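Local coordinates for protein putative enoyl-CoA hydratase (Streptomyces avermitilis, PDB 3GKB) that is a putative enoyl-CoA hydratase of the crotonase-like family and probably acts on acyl-CoA thioesters, though its true substrate and reaction are not established, at residues L44-R54 with L101-T109; E64-R73 with L257-R268. All coordinates share one frame; numbering follows the deposited sequence.

Interaction 1 (L44-R54 with L101-T109); sequences LTTLADDSSVR and LIRHQPQVT
Gln107 NE2 is gripped by two backbone carbonyls of 44-54: it donates to Leu47 O at 2.8 Å and to Val53 O at 3.0 Å. Both oxygens are met from above their carbonyl planes, not along a lone pair. Val53 O lies in the amide plane of Gln107, Leu47 O is tilted from it. Leu47 O also accepts from Asp50 N, on its other face. The Gln107 chain gets there by a bend at chi2 (83°), CG lying 3.9 Å from Val53 CG1. A leucine here would probably cost Leu47 O and Val53 O their shared NE2 donor and Gln105 NE2 its acceptor OE1. Gln107 OE1 takes a bond from Gln105 NE2 (3.0 Å), so the two amides run in series. Gln105 NE2 also donates to Leu44 O at 3.0 Å, nearly straight (166°), across the carbonyl from Ala48 N. Apolar contacts flank this chain of amides. The CG corner of the Pro106 ring touches Ala48 CB at 3.7 Å, and Leu44 CD1 meets Leu101 CD2 at 3.9 Å with Ile102 CG1 next to it. Val108 N donates to Arg54 O where strands 55-60 and 108-113 begin side by side. Gln105 and Gln107 thus tie the end of helix 34-48, and the turn leading to strand 55-60, to the helix 96-103 to strand 108-113 connection of the crotonase fold.

Interaction 2 (E64-R73 with L257-R268); sequences EFFLAHVDMR and LKDGAQTPAGER
Arg268 takes the Glu64 carboxylate side-on, NE to OE2 at 3.0 Å and NH2 to OE1 at 3.1 Å, each on a syn lone pair, with the two planar groups nearly coplanar (13°). Among the hydrogen bonds, His69 NE2 donates to Glu267 OE2 at 2.6 Å on its syn side, while Gln262 N takes the anti lone pair of that oxygen. His69 ND1 donates to Val70 O. A water joins Glu267 OE1 to Ala68 O. The Gln262 amide bonds one backbone N-H and one carboxylate: OE1 accepts from Met72 N at 2.6 Å and NE2 donates to Asp71 OD1 at 3.1 Å, an oxygen that also closes an Asx turn with Arg73 N. Packing contacts surround these bonds. Phe65 CZ reaches Glu267 CB at 3.4 Å, Leu257 CD2 lies over one face of the Arg73 guanidinium, and Met72 SD makes an apolar contact with Ala261 CB at 3.5 Å. As in crotonase relatives, loop 64-73 probably lies near the acyl-CoA site; 257-268 links two helices through a Schellman motif at Gly260 and a Thr263 N-cap. With two donors on Glu267 OE2 and both ends of the Gln262 amide bonded, ring, carboxylate and amide are held in fixed orientations.

How the interactions relate
From the N terminus, the chain passes through helix 34-48 and its turn, 44-54, then strand 55-60, and enters the loop 64-73. Only afterwards does it reach 101-109, where interaction 1 closes a loop across 46 residues. Interaction 2 waits for 257-268 and spans 183 residues, so the two contacts cross instead of nesting: 64-73 lies inside the first loop, and 101-109 inside the second. Interaction 1 joins two helix-to-strand turns at the starts of the adjacent parallel strands 55-60 and 108-113 of the mixed sheet. Interaction 2 brings helices 248-258 and 264-268, near the C terminus, against the loop after strand 55-60. Their centres lie about 29 Å apart, on opposite sides of the chain's centre.

Interaction 1 (L44-R54 with L101-T109)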
loop_
_atom_site.group_PDB
_atom_site.type_symbol
_atom_site.label_atom_id
_atom_site.label_comp_id
_atom_site.label_asym_id
_atom_site.label_seq_id
_atom_site.Cartn_x
_atom_site.Cartn_y
_atom_site.Cartn_z
ATOM N N LEU B 44 13.098 -21.703 -16.780
ATOM C CA LEU B 44 12.080 -21.708 -15.740
ATOM C C LEU B 44 11.131 -22.902 -15.842
ATOM O O LEU B 44 10.730 -23.460 -14.834
ATOM C CB LEU B 44 11.315 -20.383 -15.693
ATOM C CG LEU B 44 12.127 -19.176 -15.205
ATOM C CD1 LEU B 44 11.307 -17.895 -15.339
ATOM C CD2 LEU B 44 12.610 -19.343 -13.753
ATOM N N THR B 45 10.787 -23.297 -17.056
ATOM C CA THR B 45 9.914 -24.457 -17.249
ATOM C C THR B 45 10.616 -25.723 -16.738
ATOM O O THR B 45 9.999 -26.514 -16.010
ATOM C CB THR B 45 9.499 -24.579 -18.741
ATOM O OG1 THR B 45 8.724 -23.416 -19.083
ATOM C CG2 THR B 45 8.636 -25.802 -18.978
ATOM N N THR B 46 11.904 -25.875 -17.046
ATOM C CA THR B 46 12.695 -26.998 -16.547
ATOM C C THR B 46 12.789 -26.985 -15.018
ATOM O O THR B 46 12.644 -28.013 -14.368
ATOM C CB THR B 46 14.107 -26.999 -17.110
ATOM O OG1 THR B 46 14.067 -26.999 -18.558
ATOM C CG2 THR B 46 14.890 -28.197 -16.582
ATOM N N LEU B 47 13.055 -25.823 -14.443
ATOM C CA LEU B 47 13.138 -25.735 -12.982
ATOM C C LEU B 47 11.826 -26.042 -12.289
ATOM O O LEU B 47 11.844 -26.657 -11.216
ATOM C CB LEU B 47 13.684 -24.375 -12.524
ATOM C CG LEU B 47 15.179 -24.135 -12.766
ATOM C CD1 LEU B 47 15.543 -22.641 -12.621
ATOM C CD2 LEU B 47 16.002 -25.025 -11.800
ATOM N N ALA B 48 10.696 -25.652 -12.897
ATOM C CA ALA B 48 9.392 -25.875 -12.294
ATOM C C ALA B 48 9.163 -27.378 -12.054
ATOM O O ALA B 48 8.409 -27.742 -11.167
ATOM C CB ALA B 48 8.240 -25.280 -13.157
ATOM N N ASP B 49 9.822 -28.227 -12.843
ATOM C CA ASP B 49 9.699 -29.686 -12.682
ATOM C C ASP B 49 10.860 -30.333 -11.918
ATOM O O ASP B 49 10.949 -31.556 -11.854
ATOM C CB ASP B 49 9.504 -30.348 -14.055
ATOM C CG ASP B 49 8.077 -30.135 -14.608
ATOM O OD1 ASP B 49 7.202 -29.593 -13.900
ATOM O OD2 ASP B 49 7.811 -30.523 -15.753
ATOM N N ASP B 50 11.722 -29.515 -11.320
ATOM C CA ASP B 50 12.885 -29.994 -10.567
ATOM C C ASP B 50 12.606 -29.931 -9.070
ATOM O O ASP B 50 12.676 -28.865 -8.443
ATOM C CB ASP B 50 14.113 -29.163 -10.927
ATOM C CG ASP B 50 15.425 -29.752 -10.392
ATOM O OD1 ASP B 50 15.411 -30.577 -9.442
ATOM O OD2 ASP B 50 16.478 -29.345 -10.923
ATOM N N SER B 51 12.325 -31.089 -8.479
ATOM C CA SER B 51 11.988 -31.143 -7.068
ATOM C C SER B 51 13.199 -30.843 -6.166
ATOM O O SER B 51 13.015 -30.587 -4.999
ATOM C CB SER B 51 11.341 -32.504 -6.704
ATOM O OG SER B 51 12.046 -33.557 -7.323
ATOM N N SER B 52 14.415 -30.847 -6.713
ATOM C CA SER B 52 15.610 -30.511 -5.943
ATOM C C SER B 52 15.836 -29.000 -5.719
ATOM O O SER B 52 16.699 -28.636 -4.941
ATOM C CB SER B 52 16.860 -31.121 -6.567
ATOM O OG SER B 52 17.326 -30.410 -7.720
ATOM N N VAL B 53 15.033 -28.164 -6.365
ATOM C CA VAL B 53 15.200 -26.703 -6.317
ATOM C C VAL B 53 13.959 -26.073 -5.702
ATOM O O VAL B 53 12.844 -26.319 -6.144
ATOM C CB VAL B 53 15.470 -26.123 -7.698
ATOM C CG1 VAL B 53 15.552 -24.565 -7.630
ATOM C CG2 VAL B 53 16.799 -26.688 -8.251
ATOM N N ARG B 54 14.182 -25.285 -4.656
ATOM C CA ARG B 54 13.101 -24.641 -3.905
ATOM C C ARG B 54 13.077 -23.102 -4.011
ATOM O O ARG B 54 12.045 -22.473 -3.739
ATOM C CB ARG B 54 13.156 -25.113 -2.451
ATOM C CG ARG B 54 12.919 -26.629 -2.306
ATOM C CD ARG B 54 12.970 -27.086 -0.889
ATOM N NE ARG B 54 14.294 -26.901 -0.289
ATOM C CZ ARG B 54 15.335 -27.718 -0.457
ATOM N NH1 ARG B 54 15.239 -28.797 -1.235
ATOM N NH2 ARG B 54 16.500 -27.445 0.131
ATOM N N LEU B 101 5.149 -15.898 -16.356
ATOM C CA LEU B 101 5.883 -17.144 -16.016
ATOM C C LEU B 101 6.518 -17.018 -14.616
ATOM O O LEU B 101 6.358 -17.880 -13.759
ATOM C CB LEU B 101 6.937 -17.409 -17.074
ATOM C CG LEU B 101 7.700 -18.735 -17.022
ATOM C CD1 LEU B 101 6.755 -19.907 -17.175
ATOM C CD2 LEU B 101 8.741 -18.667 -18.125
ATOM N N ILE B 102 7.187 -15.898 -14.369
ATOM C CA ILE B 102 7.804 -15.633 -13.053
ATOM C C ILE B 102 6.750 -15.644 -11.923
ATOM O O ILE B 102 6.947 -16.264 -10.855
ATOM C CB ILE B 102 8.577 -14.281 -13.062
ATOM C CG1 ILE B 102 9.787 -14.349 -13.997
ATOM C CG2 ILE B 102 9.036 -13.916 -11.649
ATOM C CD1 ILE B 102 10.375 -12.988 -14.431
ATOM N N ARG B 103 5.653 -14.937 -12.132
ATOM C CA ARG B 103 4.620 -14.802 -11.087
ATOM C C ARG B 103 4.025 -16.158 -10.667
ATOM O O ARG B 103 3.599 -16.307 -9.538
ATOM C CB ARG B 103 3.445 -13.944 -11.564
ATOM C CG ARG B 103 3.675 -12.439 -11.529
ATOM C CD ARG B 103 2.392 -11.671 -11.199
ATOM N NE ARG B 103 1.279 -12.043 -12.052
ATOM C CZ ARG B 103 0.048 -12.377 -11.658
ATOM N NH1 ARG B 103 -0.867 -12.697 -12.577
ATOM N NH2 ARG B 103 -0.307 -12.361 -10.383
ATOM N N HIS B 104 3.966 -17.112 -11.599
ATOM C CA HIS B 104 3.373 -18.436 -11.331
ATOM C C HIS B 104 4.386 -19.562 -11.053
ATOM O O HIS B 104 4.009 -20.743 -10.915
ATOM C CB HIS B 104 2.428 -18.784 -12.478
ATOM C CG HIS B 104 1.275 -17.839 -12.579
ATOM N ND1 HIS B 104 1.266 -16.774 -13.449
ATOM C CD2 HIS B 104 0.108 -17.784 -11.894
ATOM C CE1 HIS B 104 0.128 -16.111 -13.308
ATOM N NE2 HIS B 104 -0.593 -16.707 -12.373
ATOM N N GLN B 105 5.659 -19.196 -10.926
ATOM C CA GLN B 105 6.735 -20.174 -10.692
ATOM C C GLN B 105 6.500 -20.869 -9.336
ATOM O O GLN B 105 6.099 -20.215 -8.347
ATOM C CB GLN B 105 8.089 -19.474 -10.740
ATOM C CG GLN B 105 9.342 -20.390 -10.793
ATOM C CD GLN B 105 9.492 -21.133 -12.120
ATOM O OE1 GLN B 105 9.006 -20.686 -13.170
ATOM N NE2 GLN B 105 10.174 -22.276 -12.079
ATOM N N PRO B 106 6.690 -22.207 -9.278
ATOM C CA PRO B 106 6.482 -22.897 -7.996
ATOM C C PRO B 106 7.513 -22.527 -6.923
ATOM O O PRO B 106 7.150 -22.366 -5.763
ATOM C CB PRO B 106 6.580 -24.390 -8.344
ATOM C CG PRO B 106 6.951 -24.488 -9.729
ATOM C CD PRO B 106 6.778 -23.146 -10.406
ATOM N N GLN B 107 8.787 -22.439 -7.302
ATOM C CA GLN B 107 9.862 -22.017 -6.400
ATOM C C GLN B 107 9.628 -20.587 -5.923
ATOM O O GLN B 107 9.014 -19.790 -6.611
ATOM C CB GLN B 107 11.225 -22.037 -7.109
ATOM C CG GLN B 107 11.817 -23.420 -7.339
ATOM C CD GLN B 107 11.279 -24.121 -8.604
ATOM O OE1 GLN B 107 10.592 -23.516 -9.416
ATOM N NE2 GLN B 107 11.605 -25.406 -8.759
ATOM N N VAL B 108 10.185 -20.246 -4.770
ATOM C CA VAL B 108 10.210 -18.838 -4.350
ATOM C C VAL B 108 11.169 -18.119 -5.285
ATOM O O VAL B 108 12.295 -18.602 -5.510
ATOM C CB VAL B 108 10.724 -18.704 -2.915
ATOM C CG1 VAL B 108 10.889 -17.200 -2.539
ATOM C CG2 VAL B 108 9.798 -19.449 -1.946
ATOM N N THR B 109 10.740 -16.998 -5.871
ATOM C CA THR B 109 11.585 -16.250 -6.801
ATOM C C THR B 109 12.063 -14.931 -6.119
ATOM O O THR B 109 11.268 -14.169 -5.510
ATOM C CB THR B 109 10.838 -15.928 -8.090
ATOM O OG1 THR B 109 9.590 -15.269 -7.777
ATOM C CG2 THR B 109 10.551 -17.221 -8.908
#

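Interaction 2 (E64-R73 with L257-R268)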
loop_
_atom_site.group_PDB
_atom_site.type_symbol
_atom_site.label_atom_id
_atom_site.label_comp_id
_atom_site.label_asym_id
_atom_site.label_seq_id
_atom_site.Cartn_x
_atom_site.Cartn_y
_atom_site.Cartn_z
ATOM N N GLU B 64 26.290 -2.400 -14.650
ATOM C CA GLU B 64 25.424 -1.216 -14.574
ATOM C C GLU B 64 23.929 -1.516 -14.748
ATOM O O GLU B 64 23.071 -0.787 -14.191
ATOM C CB GLU B 64 25.860 -0.204 -15.630
ATOM C CG GLU B 64 25.051 1.065 -15.547
ATOM C CD GLU B 64 25.710 2.266 -16.206
ATOM O OE1 GLU B 64 26.782 2.095 -16.834
ATOM O OE2 GLU B 64 25.117 3.369 -16.062
ATOM N N PHE B 65 23.623 -2.559 -15.524
ATOM C CA PHE B 65 22.224 -2.916 -15.888
ATOM C C PHE B 65 21.832 -4.308 -15.405
ATOM O O PHE B 65 22.567 -5.269 -15.578
ATOM C CB PHE B 65 22.037 -2.817 -17.401
ATOM C CG PHE B 65 22.428 -1.485 -17.926
ATOM C CD1 PHE B 65 21.601 -0.379 -17.715
ATOM C CD2 PHE B 65 23.651 -1.301 -18.512
ATOM C CE1 PHE B 65 21.994 0.870 -18.130
ATOM C CE2 PHE B 65 24.058 -0.049 -18.906
ATOM C CZ PHE B 65 23.239 1.030 -18.717
ATOM N N PHE B 66 20.665 -4.399 -14.773
ATOM C CA PHE B 66 20.058 -5.691 -14.460
ATOM C C PHE B 66 19.467 -6.242 -15.751
ATOM O O PHE B 66 19.932 -7.272 -16.269
ATOM C CB PHE B 66 19.000 -5.525 -13.366
ATOM C CG PHE B 66 18.277 -6.780 -13.027
ATOM C CD1 PHE B 66 18.828 -7.704 -12.138
ATOM C CD2 PHE B 66 17.059 -7.077 -13.618
ATOM C CE1 PHE B 66 18.154 -8.862 -11.845
ATOM C CE2 PHE B 66 16.392 -8.259 -13.325
ATOM C CZ PHE B 66 16.945 -9.144 -12.446
ATOM N N LEU B 67 18.482 -5.511 -16.294
ATOM C CA LEU B 67 17.905 -5.751 -17.622
ATOM C C LEU B 67 17.514 -4.393 -18.182
ATOM O O LEU B 67 16.746 -3.698 -17.578
ATOM C CB LEU B 67 16.683 -6.646 -17.577
ATOM C CG LEU B 67 16.908 -8.139 -17.299
ATOM C CD1 LEU B 67 15.526 -8.840 -17.057
ATOM C CD2 LEU B 67 17.738 -8.827 -18.424
ATOM N N ALA B 68 18.103 -4.015 -19.299
ATOM C CA ALA B 68 17.974 -2.652 -19.810
ATOM C C ALA B 68 16.530 -2.292 -20.127
ATOM O O ALA B 68 16.055 -1.241 -19.728
ATOM C CB ALA B 68 18.825 -2.484 -21.036
ATOM N N HIS B 69 15.876 -3.194 -20.860
ATOM C CA HIS B 69 14.533 -3.072 -21.444
ATOM C C HIS B 69 14.465 -4.087 -22.588
ATOM O O HIS B 69 15.450 -4.755 -22.877
ATOM C CB HIS B 69 14.201 -1.639 -21.938
ATOM C CG HIS B 69 15.209 -1.071 -22.884
ATOM N ND1 HIS B 69 15.318 -1.493 -24.194
ATOM C CD2 HIS B 69 16.189 -0.153 -22.696
ATOM C CE1 HIS B 69 16.303 -0.833 -24.781
ATOM N NE2 HIS B 69 16.865 -0.032 -23.888
ATOM N N VAL B 70 13.303 -4.201 -23.220
ATOM C CA VAL B 70 13.145 -5.084 -24.367
ATOM C C VAL B 70 13.891 -4.517 -25.576
ATOM O O VAL B 70 13.914 -3.315 -25.803
ATOM C CB VAL B 70 11.644 -5.301 -24.679
ATOM C CG1 VAL B 70 11.460 -6.039 -26.003
ATOM C CG2 VAL B 70 10.980 -6.090 -23.530
ATOM N N ASP B 71 14.494 -5.413 -26.330
ATOM C CA ASP B 71 15.260 -5.079 -27.517
ATOM C C ASP B 71 14.411 -4.217 -28.446
ATOM O O ASP B 71 13.320 -4.590 -28.875
ATOM C CB ASP B 71 15.688 -6.381 -28.197
ATOM C CG ASP B 71 16.481 -6.151 -29.487
ATOM O OD1 ASP B 71 16.879 -4.986 -29.762
ATOM O OD2 ASP B 71 16.664 -7.163 -30.220
ATOM N N MET B 72 14.917 -3.039 -28.748
ATOM C CA MET B 72 14.162 -2.084 -29.563
ATOM C C MET B 72 14.078 -2.535 -31.042
ATOM O O MET B 72 13.294 -1.991 -31.812
ATOM C CB MET B 72 14.815 -0.707 -29.441
ATOM C CG MET B 72 14.521 0.024 -28.071
ATOM S SD MET B 72 15.701 1.399 -27.689
ATOM C CE MET B 72 15.099 2.687 -28.699
ATOM N N ARG B 73 14.917 -3.491 -31.418
ATOM C CA ARG B 73 14.883 -4.097 -32.748
ATOM C C ARG B 73 14.089 -5.400 -32.800
ATOM O O ARG B 73 14.109 -6.096 -33.831
ATOM C CB ARG B 73 16.299 -4.380 -33.228
ATOM C CG ARG B 73 17.195 -3.169 -33.271
ATOM C CD ARG B 73 18.313 -3.428 -34.236
ATOM N NE ARG B 73 18.935 -2.195 -34.653
ATOM C CZ ARG B 73 19.983 -1.650 -34.067
ATOM N NH1 ARG B 73 20.536 -2.222 -32.998
ATOM N NH2 ARG B 73 20.471 -0.508 -34.546
ATOM N N LEU B 257 17.583 4.505 -31.254
ATOM C CA LEU B 257 18.660 3.624 -31.712
ATOM C C LEU B 257 19.752 4.441 -32.409
ATOM O O LEU B 257 20.914 4.266 -32.100
ATOM C CB LEU B 257 18.129 2.520 -32.630
ATOM C CG LEU B 257 17.387 1.378 -31.917
ATOM C CD1 LEU B 257 16.590 0.541 -32.871
ATOM C CD2 LEU B 257 18.382 0.513 -31.135
ATOM N N LYS B 258 19.350 5.383 -33.263
ATOM C CA LYS B 258 20.279 6.253 -33.962
ATOM C C LYS B 258 21.127 7.081 -33.002
ATOM O O LYS B 258 22.296 7.361 -33.272
ATOM C CB LYS B 258 19.500 7.170 -34.915
ATOM C CG LYS B 258 20.378 8.085 -35.737
ATOM C CD LYS B 258 19.554 9.027 -36.602
ATOM C CE LYS B 258 20.402 10.160 -37.183
ATOM N NZ LYS B 258 19.655 11.443 -37.266
ATOM N N ASP B 259 20.542 7.458 -31.867
ATOM C CA ASP B 259 21.200 8.320 -30.906
ATOM C C ASP B 259 21.924 7.572 -29.772
ATOM O O ASP B 259 22.409 8.202 -28.835
ATOM C CB ASP B 259 20.184 9.326 -30.331
ATOM C CG ASP B 259 19.793 10.401 -31.333
ATOM O OD1 ASP B 259 20.313 10.394 -32.482
ATOM O OD2 ASP B 259 18.976 11.272 -30.970
ATOM N N GLY B 260 22.009 6.248 -29.864
ATOM C CA GLY B 260 22.803 5.481 -28.923
ATOM C C GLY B 260 22.078 4.616 -27.917
ATOM O O GLY B 260 22.726 4.093 -27.004
ATOM N N ALA B 261 20.751 4.448 -28.038
ATOM C CA ALA B 261 20.092 3.482 -27.157
ATOM C C ALA B 261 20.748 2.101 -27.359
ATOM O O ALA B 261 21.247 1.780 -28.441
ATOM C CB ALA B 261 18.553 3.447 -27.379
ATOM N N GLN B 262 20.783 1.314 -26.290
ATOM C CA GLN B 262 21.283 -0.049 -26.317
ATOM C C GLN B 262 22.809 -0.089 -26.393
ATOM O O GLN B 262 23.400 -1.111 -26.720
ATOM C CB GLN B 262 20.578 -0.896 -27.397
ATOM C CG GLN B 262 19.058 -0.847 -27.197
ATOM C CD GLN B 262 18.222 -1.937 -27.880
ATOM O OE1 GLN B 262 17.052 -2.073 -27.542
ATOM N NE2 GLN B 262 18.791 -2.685 -28.833
ATOM N N THR B 263 23.419 1.046 -26.062
ATOM C CA THR B 263 24.829 1.143 -25.739
ATOM C C THR B 263 24.925 1.618 -24.302
ATOM O O THR B 263 24.042 2.314 -23.819
ATOM C CB THR B 263 25.551 2.159 -26.642
ATOM O OG1 THR B 263 25.184 3.498 -26.277
ATOM C CG2 THR B 263 25.204 1.915 -28.090
ATOM N N PRO B 264 26.017 1.277 -23.610
ATOM C CA PRO B 264 26.147 1.689 -22.201
ATOM C C PRO B 264 26.007 3.181 -21.975
ATOM O O PRO B 264 25.277 3.616 -21.053
ATOM C CB PRO B 264 27.542 1.199 -21.835
ATOM C CG PRO B 264 27.707 -0.004 -22.708
ATOM C CD PRO B 264 27.123 0.394 -24.024
ATOM N N ALA B 265 26.641 3.983 -22.816
ATOM C CA ALA B 265 26.493 5.492 -22.619
ATOM C C ALA B 265 25.055 5.993 -22.833
ATOM O O ALA B 265 24.574 6.877 -22.104
ATOM C CB ALA B 265 27.470 6.247 -23.501
ATOM N N GLY B 266 24.385 5.433 -23.834
ATOM C CA GLY B 266 23.018 5.794 -24.176
ATOM C C GLY B 266 22.032 5.340 -23.123
ATOM O O GLY B 266 21.082 6.050 -22.790
ATOM N N GLU B 267 22.253 4.155 -22.566
ATOM C CA GLU B 267 21.342 3.636 -21.540
ATOM C C GLU B 267 21.517 4.267 -20.164
ATOM O O GLU B 267 20.601 4.244 -19.350
ATOM C CB GLU B 267 21.498 2.127 -21.409
ATOM C CG GLU B 267 21.086 1.343 -22.644
ATOM C CD GLU B 267 19.572 1.227 -22.818
ATOM O OE1 GLU B 267 18.834 1.144 -21.816
ATOM O OE2 GLU B 267 19.117 1.203 -23.965
ATOM N N ARG B 268 22.676 4.846 -19.880
ATOM C CA ARG B 268 22.940 5.344 -18.541
ATOM C C ARG B 268 21.860 6.366 -18.103
ATOM O O ARG B 268 21.292 6.247 -17.015
ATOM C CB ARG B 268 24.339 5.963 -18.445
ATOM C CG ARG B 268 24.695 6.468 -17.020
ATOM C CD ARG B 268 26.223 6.647 -16.836
ATOM N NE ARG B 268 26.922 5.424 -17.232
ATOM C CZ ARG B 268 27.872 5.330 -18.164
ATOM N NH1 ARG B 268 28.340 6.397 -18.811
ATOM N NH2 ARG B 268 28.393 4.142 -18.438
HETATM O O HOH W 1 17.981 0.752 -19.278
#